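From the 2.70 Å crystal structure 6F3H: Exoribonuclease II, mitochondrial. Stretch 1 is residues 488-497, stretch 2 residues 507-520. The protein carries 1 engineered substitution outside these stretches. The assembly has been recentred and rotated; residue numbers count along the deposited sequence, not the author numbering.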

# COMPACT_ATOMS: atom_id res chain seq x y z
N THR A 488 -27.60 -14.53 10.18
CA THR A 488 -26.45 -13.87 9.56
C THR A 488 -25.51 -14.92 8.99
O THR A 488 -24.92 -15.71 9.74
CB THR A 488 -25.74 -12.98 10.57
OG1 THR A 488 -26.56 -11.84 10.84
CG2 THR A 488 -24.40 -12.54 10.03
N GLU A 489 -25.39 -14.95 7.67
CA GLU A 489 -24.58 -15.92 6.98
C GLU A 489 -23.10 -15.67 7.21
O GLU A 489 -22.64 -14.53 7.23
CB GLU A 489 -24.87 -15.90 5.49
CG GLU A 489 -26.31 -15.58 5.15
CD GLU A 489 -26.69 -16.07 3.77
OE1 GLU A 489 -26.22 -17.16 3.38
OE2 GLU A 489 -27.45 -15.36 3.07
N THR A 490 -22.35 -16.75 7.39
CA THR A 490 -20.94 -16.62 7.63
C THR A 490 -20.23 -17.64 6.80
O THR A 490 -20.84 -18.53 6.20
CB THR A 490 -20.53 -16.91 9.07
OG1 THR A 490 -20.43 -18.33 9.23
CG2 THR A 490 -21.53 -16.38 10.01
N ILE A 491 -18.91 -17.53 6.83
CA ILE A 491 -18.03 -18.64 6.54
C ILE A 491 -17.27 -18.90 7.82
O ILE A 491 -16.56 -18.02 8.31
CB ILE A 491 -17.06 -18.31 5.40
CG1 ILE A 491 -17.83 -18.00 4.12
CG2 ILE A 491 -16.15 -19.49 5.16
CD1 ILE A 491 -16.94 -18.00 2.86
N SER A 492 -17.39 -20.11 8.34
CA SER A 492 -16.90 -20.37 9.68
C SER A 492 -15.84 -21.45 9.67
O SER A 492 -15.98 -22.49 9.01
CB SER A 492 -18.07 -20.71 10.59
OG SER A 492 -19.05 -19.70 10.52
N PHE A 493 -14.79 -21.19 10.43
CA PHE A 493 -13.63 -22.06 10.50
C PHE A 493 -13.55 -22.56 11.92
O PHE A 493 -13.44 -21.76 12.85
CB PHE A 493 -12.37 -21.29 10.15
CG PHE A 493 -12.45 -20.61 8.83
CD1 PHE A 493 -13.13 -19.40 8.70
CD2 PHE A 493 -11.85 -21.17 7.71
CE1 PHE A 493 -13.22 -18.76 7.47
CE2 PHE A 493 -11.94 -20.54 6.49
CZ PHE A 493 -12.62 -19.33 6.36
N SER A 494 -13.61 -23.86 12.09
CA SER A 494 -13.76 -24.45 13.40
C SER A 494 -12.62 -25.42 13.63
O SER A 494 -12.15 -26.07 12.69
CB SER A 494 -15.09 -25.15 13.53
OG SER A 494 -16.13 -24.33 13.01
N PHE A 495 -12.14 -25.47 14.87
CA PHE A 495 -11.06 -26.37 15.22
C PHE A 495 -10.89 -26.37 16.73
O PHE A 495 -11.43 -25.51 17.44
CB PHE A 495 -9.76 -25.97 14.56
CG PHE A 495 -9.45 -24.56 14.78
CD1 PHE A 495 -9.94 -23.59 13.91
CD2 PHE A 495 -8.75 -24.17 15.90
CE1 PHE A 495 -9.67 -22.24 14.13
CE2 PHE A 495 -8.48 -22.84 16.13
CZ PHE A 495 -8.94 -21.87 15.24
N GLU A 496 -10.10 -27.32 17.22
CA GLU A 496 -9.94 -27.51 18.64
C GLU A 496 -8.50 -27.40 19.07
O GLU A 496 -7.58 -27.85 18.37
CB GLU A 496 -10.49 -28.83 19.08
CG GLU A 496 -11.98 -28.82 19.08
CD GLU A 496 -12.55 -30.21 18.95
OE1 GLU A 496 -11.83 -31.16 19.31
OE2 GLU A 496 -13.72 -30.34 18.52
N LEU A 497 -8.33 -26.80 20.23
CA LEU A 497 -7.06 -26.61 20.88
C LEU A 497 -7.06 -27.34 22.19
O LEU A 497 -8.05 -27.34 22.92
CB LEU A 497 -6.78 -25.16 21.12
CG LEU A 497 -6.73 -24.40 19.82
CD1 LEU A 497 -7.62 -23.23 19.93
CD2 LEU A 497 -5.31 -23.97 19.69
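Stretch 2 (507-520) VDYDTFQVRLGIVS

Stretch 2 lies beside stretch 1 as an antiparallel neighbour in a β-sheet. The axes of strands 488-497 and 512-519 cross at 142° and approach to 4.4 Å. Before this pairing, Val 507 lies opposite Leu 497, and Asp 508 N donates to Glu 496 O at 3.0 Å. The chain then turns a corner at 509-511, where phi and psi are helical.

Three residues cover the most surface: Ser 494, Thr 511 and Thr 488. Ser 494 pairs with Gln 513 through two backbone hydrogen bonds, Ser 494 N to Gln 513 O at 2.8 Å and Gln 513 N to Ser 494 O at 2.7 Å. Its side chain shares a face with Arg 515, and Ser 494 OG is 3.3 Å from Arg 515 NH2. Thr 511 points toward stretch 1 from the corner. Thr 511 CG2 packs 3.2 Å from Glu 496 N and 3.4 Å from Phe 495 CA. At the far end, Val 519 N donates to Thr 488 O at 3.1 Å; the return bond, Thr 488 N to Val 519 O, is weak at 3.0 Å.

Between these ends, Ser 492 pairs with Arg 515 and Thr 490 with Gly 517. The other face is apolar at its centre: Phe 493 CE2 meets Val 514 CG1 at 3.7 Å, and Ile 491 CG1 meets Leu 516 CD2 at 4.0 Å.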

# COMPACT_ATOMS: atom_id res chain seq x y z
N VAL A 507 -2.67 -27.57 18.66
CA VAL A 507 -3.76 -27.34 17.73
C VAL A 507 -4.00 -28.62 16.94
O VAL A 507 -3.10 -29.11 16.24
CB VAL A 507 -3.42 -26.17 16.81
CG1 VAL A 507 -1.99 -26.33 16.27
CG2 VAL A 507 -4.42 -26.06 15.68
N ASP A 508 -5.22 -29.14 17.00
CA ASP A 508 -5.50 -30.37 16.27
C ASP A 508 -5.97 -29.99 14.88
O ASP A 508 -7.13 -29.63 14.68
CB ASP A 508 -6.54 -31.21 16.99
CG ASP A 508 -6.64 -32.62 16.41
OD1 ASP A 508 -5.62 -33.10 15.84
OD2 ASP A 508 -7.72 -33.24 16.50
N TYR A 509 -5.05 -30.07 13.90
CA TYR A 509 -5.42 -29.69 12.54
C TYR A 509 -6.47 -30.64 11.97
O TYR A 509 -7.22 -30.27 11.07
CB TYR A 509 -4.20 -29.64 11.61
CG TYR A 509 -4.56 -29.28 10.18
CD1 TYR A 509 -5.04 -28.02 9.85
CD2 TYR A 509 -4.48 -30.23 9.15
CE1 TYR A 509 -5.38 -27.70 8.54
CE2 TYR A 509 -4.83 -29.91 7.84
CZ TYR A 509 -5.28 -28.64 7.55
OH TYR A 509 -5.63 -28.33 6.25
N ASP A 510 -6.53 -31.86 12.49
CA ASP A 510 -7.58 -32.76 12.07
C ASP A 510 -8.96 -32.27 12.54
O ASP A 510 -9.96 -32.61 11.91
CB ASP A 510 -7.23 -34.16 12.59
CG ASP A 510 -8.06 -35.26 11.97
OD1 ASP A 510 -9.30 -35.14 11.93
OD2 ASP A 510 -7.47 -36.26 11.52
N THR A 511 -9.02 -31.45 13.59
CA THR A 511 -10.28 -30.78 13.95
C THR A 511 -10.71 -29.76 12.90
O THR A 511 -11.90 -29.46 12.78
CB THR A 511 -10.16 -30.02 15.26
OG1 THR A 511 -9.46 -30.79 16.23
CG2 THR A 511 -11.54 -29.72 15.76
N PHE A 512 -9.75 -29.19 12.19
CA PHE A 512 -10.00 -28.01 11.39
C PHE A 512 -11.09 -28.27 10.38
O PHE A 512 -11.05 -29.26 9.65
CB PHE A 512 -8.73 -27.56 10.68
CG PHE A 512 -8.93 -26.37 9.78
CD1 PHE A 512 -8.90 -25.08 10.28
CD2 PHE A 512 -9.17 -26.55 8.42
CE1 PHE A 512 -9.10 -23.98 9.44
CE2 PHE A 512 -9.36 -25.46 7.59
CZ PHE A 512 -9.32 -24.17 8.10
N GLN A 513 -12.01 -27.34 10.28
CA GLN A 513 -13.16 -27.54 9.43
C GLN A 513 -13.61 -26.20 8.88
O GLN A 513 -13.53 -25.18 9.57
CB GLN A 513 -14.26 -28.21 10.23
CG GLN A 513 -15.33 -28.82 9.42
CD GLN A 513 -16.55 -29.01 10.25
OE1 GLN A 513 -17.65 -29.14 9.72
NE2 GLN A 513 -16.38 -28.99 11.56
N VAL A 514 -14.07 -26.19 7.63
CA VAL A 514 -14.60 -24.98 7.02
C VAL A 514 -16.04 -25.27 6.64
O VAL A 514 -16.32 -26.29 6.00
CB VAL A 514 -13.77 -24.56 5.79
CG1 VAL A 514 -14.22 -23.18 5.27
CG2 VAL A 514 -12.28 -24.54 6.08
N ARG A 515 -16.96 -24.38 7.03
CA ARG A 515 -18.38 -24.54 6.76
C ARG A 515 -19.03 -23.20 6.49
O ARG A 515 -18.61 -22.17 7.04
CB ARG A 515 -19.18 -25.12 7.93
CG ARG A 515 -18.98 -26.55 8.21
CD ARG A 515 -19.72 -26.89 9.49
NE ARG A 515 -18.81 -26.90 10.62
CZ ARG A 515 -19.20 -26.87 11.89
NH1 ARG A 515 -20.48 -26.83 12.20
NH2 ARG A 515 -18.28 -26.88 12.84
N LEU A 516 -20.08 -23.22 5.67
CA LEU A 516 -20.95 -22.06 5.50
C LEU A 516 -21.95 -22.08 6.63
O LEU A 516 -22.71 -23.04 6.75
CB LEU A 516 -21.68 -22.11 4.16
CG LEU A 516 -20.89 -22.18 2.83
CD1 LEU A 516 -21.84 -22.12 1.63
CD2 LEU A 516 -19.78 -21.13 2.70
N GLY A 517 -21.95 -21.05 7.46
CA GLY A 517 -22.78 -21.11 8.66
C GLY A 517 -23.87 -20.07 8.81
O GLY A 517 -24.17 -19.33 7.86
N ILE A 518 -24.50 -20.04 9.99
CA ILE A 518 -25.45 -19.01 10.37
C ILE A 518 -25.25 -18.77 11.85
O ILE A 518 -24.94 -19.70 12.61
CB ILE A 518 -26.94 -19.37 10.11
CG1 ILE A 518 -27.18 -19.70 8.65
CG2 ILE A 518 -27.89 -18.24 10.51
CD1 ILE A 518 -28.53 -20.33 8.42
N VAL A 519 -25.42 -17.53 12.26
CA VAL A 519 -25.25 -17.13 13.64
C VAL A 519 -26.25 -16.01 13.88
O VAL A 519 -26.71 -15.37 12.94
CB VAL A 519 -23.82 -16.63 13.91
CG1 VAL A 519 -22.80 -17.73 13.66
CG2 VAL A 519 -23.53 -15.46 13.03
N SER A 520 -26.62 -15.80 15.13
CA SER A 520 -27.54 -14.69 15.34
C SER A 520 -27.39 -14.08 16.72
O SER A 520 -27.98 -13.03 17.00
CB SER A 520 -28.98 -15.13 15.12
OG SER A 520 -29.16 -16.47 15.55